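Local coordinates for kinesin-like protein (Caenorhabditis elegans, PDB 5X3E) that probably acts as an ATP-driven microtubule motor of the kinesin-6 family, with its motor domain caught here in the nucleotide-free state, at residues S152-V157 and S207-D212; F170-T175 and S322-S327; D211-S216 and L303-R308; V217-V222 and V262-S267. All coordinates share one frame; numbering follows the deposited sequence.

Interaction 1: S152-V157 and S207-D212; sequences SINNRV and SGYNDD. With SO4 (sulfate ion), chain T; SO4 (sulfate ion), chain J.
The ring of Tyr-209 is the main contact surface between these two loops of the kinesin motor domain. Its CG is anti to the backbone N (chi1 -179°), which sends the ring across to residues 152-157. Asn-154 N lies over one ring face, 3.5 Å above the plane and offset toward the rim. Ile-153 CA is over the same face, and Ile-153 CB packs on Tyr-209 CD2 at 4.1 Å. Beside the ring, Asn-154 ND2 donates to Asp-211 OD1 at 2.9 Å, with 158° at the hydrogen. The bond uses the syn lone pair of OD1 and stays near the amide plane, although amide and carboxylate are turned 49° apart. On the helix side a water joins the backbones: it donates to Ser-152 O at 2.7 Å and accepts from Tyr-209 N at 3.0 Å.

A second shell fixes these groups. Tyr-209 OH and Asn-155 ND2 both bond to Met-213 O, so one carbonyl holds a side chain from each loop. Ser-152 OG bonds to Val-148 O and Leu-206 N. Asn-210 OD1 accepts from Asp-212 N, an Asx turn just before strand 213-225.

The contact sits where helix 141-152 ends and strand 213-225 of the central sheet is about to begin. Ile-153 and Tyr-209 both rest on Cys-215 of that strand and on Leu-109 of helix 93-109.

Interaction 2: F170-T175 and S322-S327; sequences FEIRAT and SQIIVS. With SO4 (sulfate ion), chain G; SO4 (sulfate ion), chain O.
A sulfate ion, probably from the crystallisation liquor, sits at the border of this surface contact. Phe-170 N donates to its O3 at 2.5 Å, and the same O3 lies at the edge of the Phe-170 ring. Its O1 is 3.2 Å from Ile-324 CB, so the ion touches both segments. The side chains meet through apolar groups. Ile-324 CD1 is the busiest of them: it packs on Phe-170 CB at 3.8 Å and on Ile-172 CD1 at 4.0 Å, and it also lies against Phe-170 O. The Ile-172 and Ile-324 chains run past each other in opposite directions.

Strand 169-172 pairs with strand 162-165 in a small beta hairpin, and strand 325-333 belongs to the central sheet of the motor domain. The contact lays the hairpin against that sheet. Phe-162 of the hairpin also reaches Ile-324.

Near the start of strand 325-333, Val-326 CG2 comes obliquely to the Phe-170 ring, 3.9 Å from CD2. The same ring meets that of Phe-218, with planes about 50° apart.

Interaction 3: D211-S216 and L303-R308; sequences DDMVCS and LVMAPR
Met-213 and Met-305 form the apolar centre of this antiparallel strand pair in the central sheet of the motor domain. Their chains cross at about a right angle, with Met-305 CE 3.5 Å from Met-213 CG. Met-213 is bent at chi2 and chi3, which brings its CE back to CB and CE of Met-305. Next to them Cys-215 CB packs on Met-305 CG at 3.8 Å and on Leu-303 CD1 at the same distance.

Val-214, Ser-216, Val-304 and Ala-306 face the other side of the sheet, where Phe-162 of strand 162-165 lies on the last three. The strands run 153° apart in direction. Two backbone hydrogen bonds join Val-214 to Ala-306, and two join Ser-216 to Val-304. The bond from Val-214 N to Ala-306 O is 2.7 Å long and runs nearly along the C=O axis.

Toward the polar edge the pairing goes on past the Met-213 and Pro-307 bridge. Arg-308 N donates to Asp-212 O, almost straight at 177°. Val-214 CG2 packs on Arg-308 CB at 3.5 Å. The arginine chain then extends to a water, which accepts from Arg-308 NH1 at 2.5 Å and donates to Asp-211 O at 2.8 Å.

Interaction 4: V217-V222 and V262-S267; sequences VFVTYV and VEVSSS. With SO4 (sulfate ion), chain I; SO4 (sulfate ion), chain C; SO4 (sulfate ion), chain F.
Three backbone hydrogen bonds join these antiparallel strands, neighbours in the mixed central sheet of the motor domain. Val-219 N donates to Val-262 O at 2.8 Å, and Val-262 N returns a bond to Val-219 O at 2.9 Å. Val-264 N donates to Val-217 O, also at 2.9 Å and nearly straight at 175°.

Apolar contacts fill the face that carries the valines. Val-264 CG2 lies between the backbone N and the carbonyl carbon. From there it reaches Val-217 CG1 at 3.6 Å and Val-219 CG1 at 3.9 Å.

On the opposite face Glu-263 lies over the Phe-218 ring in a CH-pi contact. Glu-263 CG is 4.1 Å from the ring centroid and 21° off the normal. The glutamate chain is extended, and its carboxylate is turned only 16° from the ring plane.

Polar contacts hold the buried acid end. Glu-263 OE1 bonds to Ser-216 OG and OE2 to Cys-160 N, which would be expected to steady its negative charge. The backbone of the same residue, through Glu-263 N, donates to a sulfate, probably from the crystallisation liquor, at 2.7 Å.

Strand 262-264 leads into helix 267-281, with Ser-266 as N-cap through its OG to Glu-269 N. Val-273 of that helix covers Val-219, Val-262 and Val-264, while Phe-150 of helix 141-152 packs on Val-217 and Val-264. Strand 213-225 also bonds to strand 296-307, so it lies between that strand and 262-264.

How the interactions relate
From the N terminus, residues 152-157 come first and interaction 1 closes their loop at 207-212. Residues 170-175 open within that loop and find their partner only at 322-327, so interactions 1 and 2 cross. Interaction 3 starts on Asp-211 and Asp-212, where interaction 1 ends. Its loop to 303-308 lies within that of interaction 2, and interaction 4 lies within that of interaction 3. Interactions 3 and 4 share strand 213-225. Residues 152-157 also reach it, with probable hydrogen bonds between Asn-155 O and Cys-215 N and between Val-157 N and Cys-215 O. Probable backbone bonds likewise join Met-305 to Ile-325 and Leu-303 to Ser-327, linking interactions 2 and 3 through neighbouring strands of the central sheet.

Interaction 1: S152-V157 and S207-D212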
loop_
_atom_site.group_PDB
_atom_site.type_symbol
_atom_site.label_atom_id
_atom_site.label_comp_id
_atom_site.label_asym_id
_atom_site.label_seq_id
_atom_site.Cartn_x
_atom_site.Cartn_y
_atom_site.Cartn_z
ATOM N N SER A 152 6.627 16.743 -3.129
ATOM C CA SER A 152 8.062 16.505 -3.203
ATOM C C SER A 152 8.590 16.253 -4.612
ATOM O O SER A 152 9.808 16.331 -4.812
ATOM C CB SER A 152 8.438 15.317 -2.315
ATOM O OG SER A 152 8.001 15.528 -0.986
ATOM N N ILE A 153 7.728 15.958 -5.592
ATOM C CA ILE A 153 8.201 15.712 -6.951
ATOM C C ILE A 153 8.258 17.032 -7.704
ATOM O O ILE A 153 7.543 17.989 -7.390
ATOM C CB ILE A 153 7.320 14.687 -7.696
ATOM C CG1 ILE A 153 5.917 15.243 -7.936
ATOM C CG2 ILE A 153 7.277 13.360 -6.954
ATOM C CD1 ILE A 153 4.954 14.219 -8.488
ATOM N N ASN A 154 9.141 17.087 -8.696
ATOM C CA ASN A 154 9.235 18.201 -9.624
ATOM C C ASN A 154 9.106 17.672 -11.044
ATOM O O ASN A 154 9.101 16.462 -11.281
ATOM C CB ASN A 154 10.558 18.963 -9.458
ATOM C CG ASN A 154 10.803 19.391 -8.029
ATOM O OD1 ASN A 154 9.926 19.969 -7.384
ATOM N ND2 ASN A 154 11.996 19.100 -7.517
ATOM N N ASN A 155 8.985 18.601 -11.990
ATOM C CA ASN A 155 8.904 18.266 -13.413
ATOM C C ASN A 155 7.752 17.304 -13.686
ATOM O O ASN A 155 7.858 16.395 -14.513
ATOM C CB ASN A 155 10.222 17.680 -13.921
ATOM C CG ASN A 155 11.382 18.644 -13.784
ATOM O OD1 ASN A 155 11.189 19.849 -13.632
ATOM N ND2 ASN A 155 12.600 18.115 -13.858
ATOM N N ARG A 156 6.642 17.498 -12.983
ATOM C CA ARG A 156 5.436 16.731 -13.263
ATOM C C ARG A 156 4.835 17.237 -14.570
ATOM O O ARG A 156 4.539 18.427 -14.697
ATOM C CB ARG A 156 4.424 16.892 -12.131
ATOM C CG ARG A 156 3.462 15.730 -11.980
ATOM C CD ARG A 156 2.224 16.137 -11.202
ATOM N NE ARG A 156 1.363 16.950 -12.052
ATOM C CZ ARG A 156 1.170 18.256 -11.928
ATOM N NH1 ARG A 156 1.770 18.946 -10.964
ATOM N NH2 ARG A 156 0.365 18.871 -12.782
ATOM N N VAL A 157 4.668 16.356 -15.547
ATOM C CA VAL A 157 4.158 16.804 -16.839
ATOM C C VAL A 157 2.642 16.735 -16.916
ATOM O O VAL A 157 1.983 16.141 -16.058
ATOM C CB VAL A 157 4.769 16.007 -18.003
ATOM C CG1 VAL A 157 6.104 16.537 -18.299
ATOM C CG2 VAL A 157 4.854 14.524 -17.656
ATOM N N SER A 207 12.911 16.125 0.156
ATOM C CA SER A 207 13.864 16.290 -0.928
ATOM C C SER A 207 14.363 14.923 -1.389
ATOM O O SER A 207 14.258 13.923 -0.675
ATOM C CB SER A 207 15.050 17.146 -0.489
ATOM O OG SER A 207 15.810 16.441 0.471
ATOM N N GLY A 208 14.910 14.893 -2.599
ATOM C CA GLY A 208 15.461 13.665 -3.126
ATOM C C GLY A 208 15.010 13.362 -4.537
ATOM O O GLY A 208 15.508 12.421 -5.163
ATOM N N TYR A 209 14.066 14.144 -5.052
ATOM C CA TYR A 209 13.632 13.956 -6.425
ATOM C C TYR A 209 14.753 14.318 -7.391
ATOM O O TYR A 209 15.489 15.283 -7.185
ATOM C CB TYR A 209 12.390 14.789 -6.732
ATOM C CG TYR A 209 11.920 14.587 -8.154
ATOM C CD1 TYR A 209 12.288 15.468 -9.165
ATOM C CD2 TYR A 209 11.126 13.497 -8.491
ATOM C CE1 TYR A 209 11.871 15.270 -10.468
ATOM C CE2 TYR A 209 10.706 13.291 -9.788
ATOM C CZ TYR A 209 11.080 14.176 -10.773
ATOM O OH TYR A 209 10.657 13.969 -12.066
ATOM N N ASN A 210 14.860 13.542 -8.466
ATOM C CA ASN A 210 15.926 13.689 -9.452
ATOM C C ASN A 210 15.465 14.692 -10.503
ATOM O O ASN A 210 14.712 14.349 -11.416
ATOM C CB ASN A 210 16.247 12.330 -10.063
ATOM C CG ASN A 210 17.388 12.382 -11.048
ATOM O OD1 ASN A 210 17.967 13.440 -11.305
ATOM N ND2 ASN A 210 17.730 11.224 -11.602
ATOM N N ASP A 211 15.949 15.934 -10.398
ATOM C CA ASP A 211 15.498 16.990 -11.302
ATOM C C ASP A 211 15.901 16.761 -12.752
ATOM O O ASP A 211 15.369 17.441 -13.636
ATOM C CB ASP A 211 16.040 18.349 -10.844
ATOM C CG ASP A 211 15.342 18.879 -9.606
ATOM O OD1 ASP A 211 14.223 18.424 -9.309
ATOM O OD2 ASP A 211 15.917 19.751 -8.920
ATOM N N ASP A 212 16.783 15.801 -13.027
ATOM C CA ASP A 212 17.061 15.411 -14.406
ATOM C C ASP A 212 15.993 14.489 -14.969
ATOM O O ASP A 212 16.083 14.093 -16.133
ATOM C CB ASP A 212 18.439 14.751 -14.508
ATOM C CG ASP A 212 19.566 15.766 -14.508
ATOM O OD1 ASP A 212 19.412 16.820 -15.163
ATOM O OD2 ASP A 212 20.595 15.519 -13.849
HETATM S S SO4 T . 13.890 15.774 4.071
HETATM O O1 SO4 T . 12.898 16.793 4.403
HETATM O O2 SO4 T . 15.217 16.257 4.447
HETATM O O3 SO4 T . 13.591 14.539 4.794
HETATM O O4 SO4 T . 13.864 15.516 2.635
HETATM S S SO4 J . 16.220 7.790 -10.574
HETATM O O1 SO4 J . 15.382 8.285 -9.485
HETATM O O2 SO4 J . 17.612 7.762 -10.138
HETATM O O3 SO4 J . 15.804 6.442 -10.960
HETATM O O4 SO4 J . 16.098 8.678 -11.723
HETATM O O HOH W 1 12.256 16.152 -3.813
#

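Interaction 2: F170-T175 and S322-S327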
loop_
_atom_site.group_PDB
_atom_site.type_symbol
_atom_site.label_atom_id
_atom_site.label_comp_id
_atom_site.label_asym_id
_atom_site.label_seq_id
_atom_site.Cartn_x
_atom_site.Cartn_y
_atom_site.Cartn_z
ATOM N N PHE A 170 4.911 1.640 -20.108
ATOM C CA PHE A 170 4.465 2.998 -20.407
ATOM C C PHE A 170 5.127 3.493 -21.685
ATOM O O PHE A 170 6.295 3.192 -21.941
ATOM C CB PHE A 170 4.766 3.965 -19.242
ATOM C CG PHE A 170 3.927 3.713 -18.023
ATOM C CD1 PHE A 170 2.707 4.356 -17.860
ATOM C CD2 PHE A 170 4.330 2.800 -17.068
ATOM C CE1 PHE A 170 1.912 4.101 -16.750
ATOM C CE2 PHE A 170 3.541 2.541 -15.956
ATOM C CZ PHE A 170 2.331 3.189 -15.795
ATOM N N GLU A 171 4.383 4.252 -22.482
ATOM C CA GLU A 171 4.898 4.850 -23.704
ATOM C C GLU A 171 4.826 6.368 -23.595
ATOM O O GLU A 171 4.345 6.915 -22.600
ATOM C CB GLU A 171 4.125 4.359 -24.931
ATOM C CG GLU A 171 4.162 2.863 -25.156
ATOM C CD GLU A 171 5.553 2.345 -25.446
ATOM O OE1 GLU A 171 6.384 3.129 -25.952
ATOM O OE2 GLU A 171 5.814 1.156 -25.165
ATOM N N ILE A 172 5.316 7.051 -24.631
ATOM C CA ILE A 172 5.415 8.505 -24.638
ATOM C C ILE A 172 4.881 9.055 -25.955
ATOM O O ILE A 172 5.400 8.720 -27.026
ATOM C CB ILE A 172 6.860 8.975 -24.406
ATOM C CG1 ILE A 172 7.360 8.469 -23.051
ATOM C CG2 ILE A 172 6.947 10.495 -24.510
ATOM C CD1 ILE A 172 8.843 8.591 -22.837
ATOM N N ARG A 173 3.849 9.895 -25.877
ATOM C CA ARG A 173 3.325 10.643 -27.013
ATOM C C ARG A 173 4.150 11.904 -27.255
ATOM O O ARG A 173 4.838 12.402 -26.364
ATOM C CB ARG A 173 1.874 11.057 -26.780
ATOM C CG ARG A 173 0.879 9.934 -26.762
ATOM C CD ARG A 173 -0.521 10.482 -26.757
ATOM N NE ARG A 173 -1.500 9.410 -26.635
ATOM C CZ ARG A 173 -1.921 8.913 -25.480
ATOM N NH1 ARG A 173 -1.451 9.397 -24.340
ATOM N NH2 ARG A 173 -2.816 7.936 -25.467
ATOM N N ALA A 174 4.083 12.410 -28.485
ATOM C CA ALA A 174 4.550 13.760 -28.770
ATOM C C ALA A 174 3.558 14.768 -28.197
ATOM O O ALA A 174 2.397 14.442 -27.931
ATOM C CB ALA A 174 4.723 13.977 -30.269
ATOM N N THR A 175 4.020 16.008 -28.013
ATOM C CA THR A 175 3.261 16.963 -27.202
ATOM C C THR A 175 1.919 17.324 -27.834
ATOM O O THR A 175 0.897 17.365 -27.142
ATOM C CB THR A 175 4.091 18.227 -26.950
ATOM O OG1 THR A 175 3.260 19.223 -26.338
ATOM C CG2 THR A 175 4.683 18.771 -28.246
ATOM N N SER A 322 12.151 3.423 -23.703
ATOM C CA SER A 322 12.980 2.458 -22.988
ATOM C C SER A 322 13.749 3.111 -21.849
ATOM O O SER A 322 14.263 2.410 -20.972
ATOM C CB SER A 322 13.950 1.777 -23.953
ATOM O OG SER A 322 14.973 2.670 -24.362
ATOM N N GLN A 323 13.841 4.435 -21.848
ATOM C CA GLN A 323 14.482 5.161 -20.768
ATOM C C GLN A 323 13.591 5.323 -19.546
ATOM O O GLN A 323 14.070 5.810 -18.518
ATOM C CB GLN A 323 14.916 6.537 -21.271
ATOM C CG GLN A 323 15.966 6.466 -22.359
ATOM C CD GLN A 323 17.255 5.858 -21.857
ATOM O OE1 GLN A 323 17.554 4.697 -22.127
ATOM N NE2 GLN A 323 18.028 6.645 -21.114
ATOM N N ILE A 324 12.327 4.907 -19.627
ATOM C CA ILE A 324 11.381 5.103 -18.531
ATOM C C ILE A 324 11.787 4.274 -17.319
ATOM O O ILE A 324 12.123 3.089 -17.437
ATOM C CB ILE A 324 9.958 4.748 -18.990
ATOM C CG1 ILE A 324 9.431 5.800 -19.970
ATOM C CG2 ILE A 324 9.023 4.583 -17.795
ATOM C CD1 ILE A 324 8.001 5.555 -20.419
ATOM N N ILE A 325 11.750 4.897 -16.141
ATOM C CA ILE A 325 11.933 4.219 -14.863
ATOM C C ILE A 325 10.658 4.399 -14.051
ATOM O O ILE A 325 10.118 5.508 -13.977
ATOM C CB ILE A 325 13.151 4.766 -14.095
ATOM C CG1 ILE A 325 14.443 4.432 -14.840
ATOM C CG2 ILE A 325 13.184 4.208 -12.681
ATOM C CD1 ILE A 325 15.667 5.117 -14.274
ATOM N N VAL A 326 10.166 3.312 -13.460
ATOM C CA VAL A 326 8.934 3.318 -12.677
ATOM C C VAL A 326 9.246 2.793 -11.284
ATOM O O VAL A 326 9.815 1.705 -11.143
ATOM C CB VAL A 326 7.828 2.473 -13.343
ATOM C CG1 VAL A 326 6.584 2.426 -12.470
ATOM C CG2 VAL A 326 7.491 3.015 -14.731
ATOM N N SER A 327 8.879 3.560 -10.262
ATOM C CA SER A 327 8.975 3.109 -8.883
ATOM C C SER A 327 7.584 3.090 -8.261
ATOM O O SER A 327 6.681 3.811 -8.695
ATOM C CB SER A 327 9.928 3.996 -8.063
ATOM O OG SER A 327 9.495 5.343 -8.053
HETATM S S SO4 G . 8.341 0.701 -18.896
HETATM O O1 SO4 G . 9.525 1.546 -19.033
HETATM O O2 SO4 G . 8.350 0.075 -17.581
HETATM O O3 SO4 G . 7.128 1.491 -19.073
HETATM O O4 SO4 G . 8.389 -0.332 -19.926
HETATM S S SO4 O . -4.378 6.843 -22.752
HETATM O O1 SO4 O . -3.758 8.057 -22.219
HETATM O O2 SO4 O . -5.073 6.142 -21.673
HETATM O O3 SO4 O . -3.355 5.973 -23.322
HETATM O O4 SO4 O . -5.334 7.199 -23.798
#

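Interaction 3: D211-S216 and L303-R308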
loop_
_atom_site.group_PDB
_atom_site.type_symbol
_atom_site.label_atom_id
_atom_site.label_comp_id
_atom_site.label_asym_id
_atom_site.label_seq_id
_atom_site.Cartn_x
_atom_site.Cartn_y
_atom_site.Cartn_z
ATOM N N ASP A 211 15.949 15.934 -10.398
ATOM C CA ASP A 211 15.498 16.990 -11.302
ATOM C C ASP A 211 15.901 16.761 -12.752
ATOM O O ASP A 211 15.369 17.441 -13.636
ATOM C CB ASP A 211 16.040 18.349 -10.844
ATOM C CG ASP A 211 15.342 18.879 -9.606
ATOM O OD1 ASP A 211 14.223 18.424 -9.309
ATOM O OD2 ASP A 211 15.917 19.751 -8.920
ATOM N N ASP A 212 16.783 15.801 -13.027
ATOM C CA ASP A 212 17.061 15.411 -14.406
ATOM C C ASP A 212 15.993 14.489 -14.969
ATOM O O ASP A 212 16.083 14.093 -16.133
ATOM C CB ASP A 212 18.439 14.751 -14.508
ATOM C CG ASP A 212 19.566 15.766 -14.508
ATOM O OD1 ASP A 212 19.412 16.820 -15.163
ATOM O OD2 ASP A 212 20.595 15.519 -13.849
ATOM N N MET A 213 14.991 14.154 -14.169
ATOM C CA MET A 213 13.888 13.316 -14.591
ATOM C C MET A 213 12.600 14.117 -14.665
ATOM O O MET A 213 12.359 15.047 -13.891
ATOM C CB MET A 213 13.704 12.128 -13.643
ATOM C CG MET A 213 14.898 11.191 -13.618
ATOM S SD MET A 213 15.015 10.191 -15.115
ATOM C CE MET A 213 14.394 8.627 -14.530
ATOM N N VAL A 214 11.807 13.748 -15.614
ATOM C CA VAL A 214 10.433 14.191 -15.750
ATOM C C VAL A 214 9.536 13.075 -15.236
ATOM O O VAL A 214 9.902 11.896 -15.298
ATOM C CB VAL A 214 10.154 14.545 -17.219
ATOM C CG1 VAL A 214 8.735 14.774 -17.410
ATOM C CG2 VAL A 214 10.868 15.827 -17.551
ATOM N N CYS A 215 8.360 13.421 -14.715
ATOM C CA CYS A 215 7.558 12.393 -14.067
ATOM C C CYS A 215 6.064 12.622 -14.260
ATOM O O CYS A 215 5.607 13.703 -14.640
ATOM C CB CYS A 215 7.866 12.318 -12.571
ATOM S SG CYS A 215 7.204 13.725 -11.640
ATOM N N SER A 216 5.311 11.567 -13.949
ATOM C CA SER A 216 3.858 11.578 -13.880
ATOM C C SER A 216 3.439 10.502 -12.888
ATOM O O SER A 216 4.152 9.514 -12.689
ATOM C CB SER A 216 3.211 11.322 -15.249
ATOM O OG SER A 216 1.800 11.377 -15.146
ATOM N N LEU A 303 5.323 6.171 -9.618
ATOM C CA LEU A 303 6.028 7.355 -10.087
ATOM C C LEU A 303 6.715 6.981 -11.395
ATOM O O LEU A 303 7.772 6.345 -11.395
ATOM C CB LEU A 303 7.020 7.846 -9.038
ATOM C CG LEU A 303 7.790 9.115 -9.395
ATOM C CD1 LEU A 303 6.818 10.253 -9.608
ATOM C CD2 LEU A 303 8.799 9.455 -8.308
ATOM N N VAL A 304 6.099 7.360 -12.509
ATOM C CA VAL A 304 6.624 7.063 -13.838
ATOM C C VAL A 304 7.574 8.190 -14.234
ATOM O O VAL A 304 7.148 9.332 -14.426
ATOM C CB VAL A 304 5.492 6.914 -14.858
ATOM C CG1 VAL A 304 6.062 6.695 -16.262
ATOM C CG2 VAL A 304 4.539 5.797 -14.433
ATOM N N MET A 305 8.853 7.864 -14.393
ATOM C CA MET A 305 9.889 8.852 -14.660
ATOM C C MET A 305 10.572 8.583 -15.996
ATOM O O MET A 305 10.616 7.444 -16.470
ATOM C CB MET A 305 10.937 8.868 -13.534
ATOM C CG MET A 305 10.439 9.502 -12.243
ATOM S SD MET A 305 11.355 9.013 -10.769
ATOM C CE MET A 305 13.010 9.417 -11.272
ATOM N N ALA A 306 11.088 9.646 -16.610
ATOM C CA ALA A 306 11.881 9.538 -17.829
ATOM C C ALA A 306 12.842 10.716 -17.883
ATOM O O ALA A 306 12.533 11.789 -17.351
ATOM C CB ALA A 306 11.007 9.514 -19.092
ATOM N N PRO A 307 14.007 10.547 -18.507
ATOM C CA PRO A 307 14.985 11.640 -18.576
ATOM C C PRO A 307 14.402 12.887 -19.225
ATOM O O PRO A 307 13.763 12.820 -20.278
ATOM C CB PRO A 307 16.115 11.045 -19.425
ATOM C CG PRO A 307 16.007 9.581 -19.215
ATOM C CD PRO A 307 14.547 9.284 -19.036
ATOM N N ARG A 308 14.634 14.032 -18.586
ATOM C CA ARG A 308 14.136 15.291 -19.117
ATOM C C ARG A 308 14.852 15.651 -20.410
ATOM O O ARG A 308 16.067 15.481 -20.535
ATOM C CB ARG A 308 14.310 16.421 -18.104
ATOM C CG ARG A 308 13.718 17.715 -18.615
ATOM C CD ARG A 308 13.787 18.859 -17.634
ATOM N NE ARG A 308 13.210 20.061 -18.230
ATOM C CZ ARG A 308 13.238 21.263 -17.669
ATOM N NH1 ARG A 308 13.820 21.430 -16.488
ATOM N NH2 ARG A 308 12.686 22.296 -18.292
HETATM O O HOH W 2 14.824 20.070 -14.586
#

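Interaction 4: V217-V222 and V262-S267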
loop_
_atom_site.group_PDB
_atom_site.type_symbol
_atom_site.label_atom_id
_atom_site.label_comp_id
_atom_site.label_asym_id
_atom_site.label_seq_id
_atom_site.Cartn_x
_atom_site.Cartn_y
_atom_site.Cartn_z
ATOM N N VAL A 217 2.281 10.690 -12.264
ATOM C CA VAL A 217 1.808 9.783 -11.226
ATOM C C VAL A 217 0.621 8.992 -11.766
ATOM O O VAL A 217 -0.338 9.565 -12.301
ATOM C CB VAL A 217 1.434 10.536 -9.936
ATOM C CG1 VAL A 217 0.930 9.559 -8.880
ATOM C CG2 VAL A 217 2.638 11.302 -9.406
ATOM N N PHE A 218 0.695 7.678 -11.627
ATOM C CA PHE A 218 -0.393 6.776 -11.966
ATOM C C PHE A 218 -0.755 5.993 -10.718
ATOM O O PHE A 218 0.118 5.654 -9.917
ATOM C CB PHE A 218 0.005 5.823 -13.102
ATOM C CG PHE A 218 0.169 6.496 -14.440
ATOM C CD1 PHE A 218 -0.842 6.433 -15.390
ATOM C CD2 PHE A 218 1.334 7.184 -14.752
ATOM C CE1 PHE A 218 -0.696 7.047 -16.626
ATOM C CE2 PHE A 218 1.484 7.802 -15.986
ATOM C CZ PHE A 218 0.468 7.735 -16.924
ATOM N N VAL A 219 -2.038 5.721 -10.533
ATOM C CA VAL A 219 -2.483 4.890 -9.425
ATOM C C VAL A 219 -3.265 3.713 -9.982
ATOM O O VAL A 219 -3.999 3.847 -10.969
ATOM C CB VAL A 219 -3.328 5.676 -8.393
ATOM C CG1 VAL A 219 -2.515 6.817 -7.795
ATOM C CG2 VAL A 219 -4.608 6.197 -9.020
ATOM N N THR A 220 -3.078 2.554 -9.364
ATOM C CA THR A 220 -3.967 1.421 -9.547
ATOM C C THR A 220 -4.576 1.087 -8.195
ATOM O O THR A 220 -3.912 1.204 -7.159
ATOM C CB THR A 220 -3.241 0.187 -10.123
ATOM O OG1 THR A 220 -2.164 -0.199 -9.260
ATOM C CG2 THR A 220 -2.678 0.500 -11.490
ATOM N N TYR A 221 -5.855 0.727 -8.201
ATOM C CA TYR A 221 -6.544 0.319 -6.984
ATOM C C TYR A 221 -7.151 -1.052 -7.228
ATOM O O TYR A 221 -8.015 -1.207 -8.098
ATOM C CB TYR A 221 -7.616 1.329 -6.571
ATOM C CG TYR A 221 -8.051 1.187 -5.127
ATOM C CD1 TYR A 221 -7.402 0.304 -4.269
ATOM C CD2 TYR A 221 -9.107 1.940 -4.618
ATOM C CE1 TYR A 221 -7.790 0.169 -2.944
ATOM C CE2 TYR A 221 -9.502 1.815 -3.290
ATOM C CZ TYR A 221 -8.840 0.928 -2.457
ATOM O OH TYR A 221 -9.224 0.796 -1.139
ATOM N N VAL A 222 -6.697 -2.038 -6.466
ATOM C CA VAL A 222 -6.998 -3.439 -6.716
ATOM C C VAL A 222 -7.470 -4.092 -5.424
ATOM O O VAL A 222 -6.996 -3.752 -4.334
ATOM C CB VAL A 222 -5.767 -4.166 -7.297
ATOM C CG1 VAL A 222 -6.024 -5.602 -7.384
ATOM C CG2 VAL A 222 -5.500 -3.681 -8.708
ATOM N N VAL A 262 -4.384 4.666 -13.737
ATOM C CA VAL A 262 -5.107 5.929 -13.852
ATOM C C VAL A 262 -4.148 7.074 -13.558
ATOM O O VAL A 262 -3.568 7.146 -12.466
ATOM C CB VAL A 262 -6.316 5.971 -12.903
ATOM C CG1 VAL A 262 -7.010 7.317 -12.996
ATOM C CG2 VAL A 262 -7.291 4.831 -13.215
ATOM N N GLU A 263 -3.987 7.973 -14.524
ATOM C CA GLU A 263 -3.096 9.110 -14.357
ATOM C C GLU A 263 -3.758 10.171 -13.497
ATOM O O GLU A 263 -4.918 10.530 -13.718
ATOM C CB GLU A 263 -2.697 9.700 -15.705
ATOM C CG GLU A 263 -1.596 10.740 -15.590
ATOM C CD GLU A 263 -1.036 11.136 -16.933
ATOM O OE1 GLU A 263 0.120 11.605 -16.972
ATOM O OE2 GLU A 263 -1.745 10.970 -17.951
ATOM N N VAL A 264 -3.021 10.656 -12.503
ATOM C CA VAL A 264 -3.506 11.657 -11.566
ATOM C C VAL A 264 -2.491 12.792 -11.519
ATOM O O VAL A 264 -1.278 12.547 -11.480
ATOM C CB VAL A 264 -3.749 11.058 -10.165
ATOM C CG1 VAL A 264 -5.005 10.207 -10.186
ATOM C CG2 VAL A 264 -2.558 10.217 -9.719
ATOM N N SER A 265 -2.987 14.027 -11.553
ATOM C CA SER A 265 -2.137 15.206 -11.582
ATOM C C SER A 265 -1.966 15.857 -10.218
ATOM O O SER A 265 -1.128 16.753 -10.082
ATOM C CB SER A 265 -2.708 16.239 -12.561
ATOM O OG SER A 265 -2.598 15.779 -13.894
ATOM N N SER A 266 -2.729 15.436 -9.214
ATOM C CA SER A 266 -2.644 16.065 -7.905
ATOM C C SER A 266 -3.081 15.082 -6.827
ATOM O O SER A 266 -3.771 14.094 -7.097
ATOM C CB SER A 266 -3.492 17.342 -7.849
ATOM O OG SER A 266 -4.877 17.045 -7.890
ATOM N N SER A 267 -2.654 15.375 -5.593
ATOM C CA SER A 267 -3.108 14.620 -4.429
ATOM C C SER A 267 -4.625 14.587 -4.385
ATOM O O SER A 267 -5.235 13.554 -4.079
ATOM C CB SER A 267 -2.548 15.249 -3.153
ATOM O OG SER A 267 -2.790 14.431 -2.027
HETATM S S SO4 I . -6.092 7.654 -17.578
HETATM O O1 SO4 I . -5.940 8.646 -18.639
HETATM O O2 SO4 I . -6.056 8.331 -16.287
HETATM O O3 SO4 I . -7.380 6.981 -17.729
HETATM O O4 SO4 I . -5.005 6.678 -17.661
HETATM S S SO4 C . -0.911 -3.222 -11.072
HETATM O O1 SO4 C . 0.335 -2.786 -11.704
HETATM O O2 SO4 C . -0.939 -2.783 -9.679
HETATM O O3 SO4 C . -0.993 -4.676 -11.106
HETATM O O4 SO4 C . -2.051 -2.668 -11.787
HETATM S S SO4 F . -3.275 18.071 -17.106
HETATM O O1 SO4 F . -3.690 19.286 -17.795
HETATM O O2 SO4 F . -2.436 18.405 -15.960
HETATM O O3 SO4 F . -4.469 17.358 -16.656
HETATM O O4 SO4 F . -2.509 17.245 -18.032
#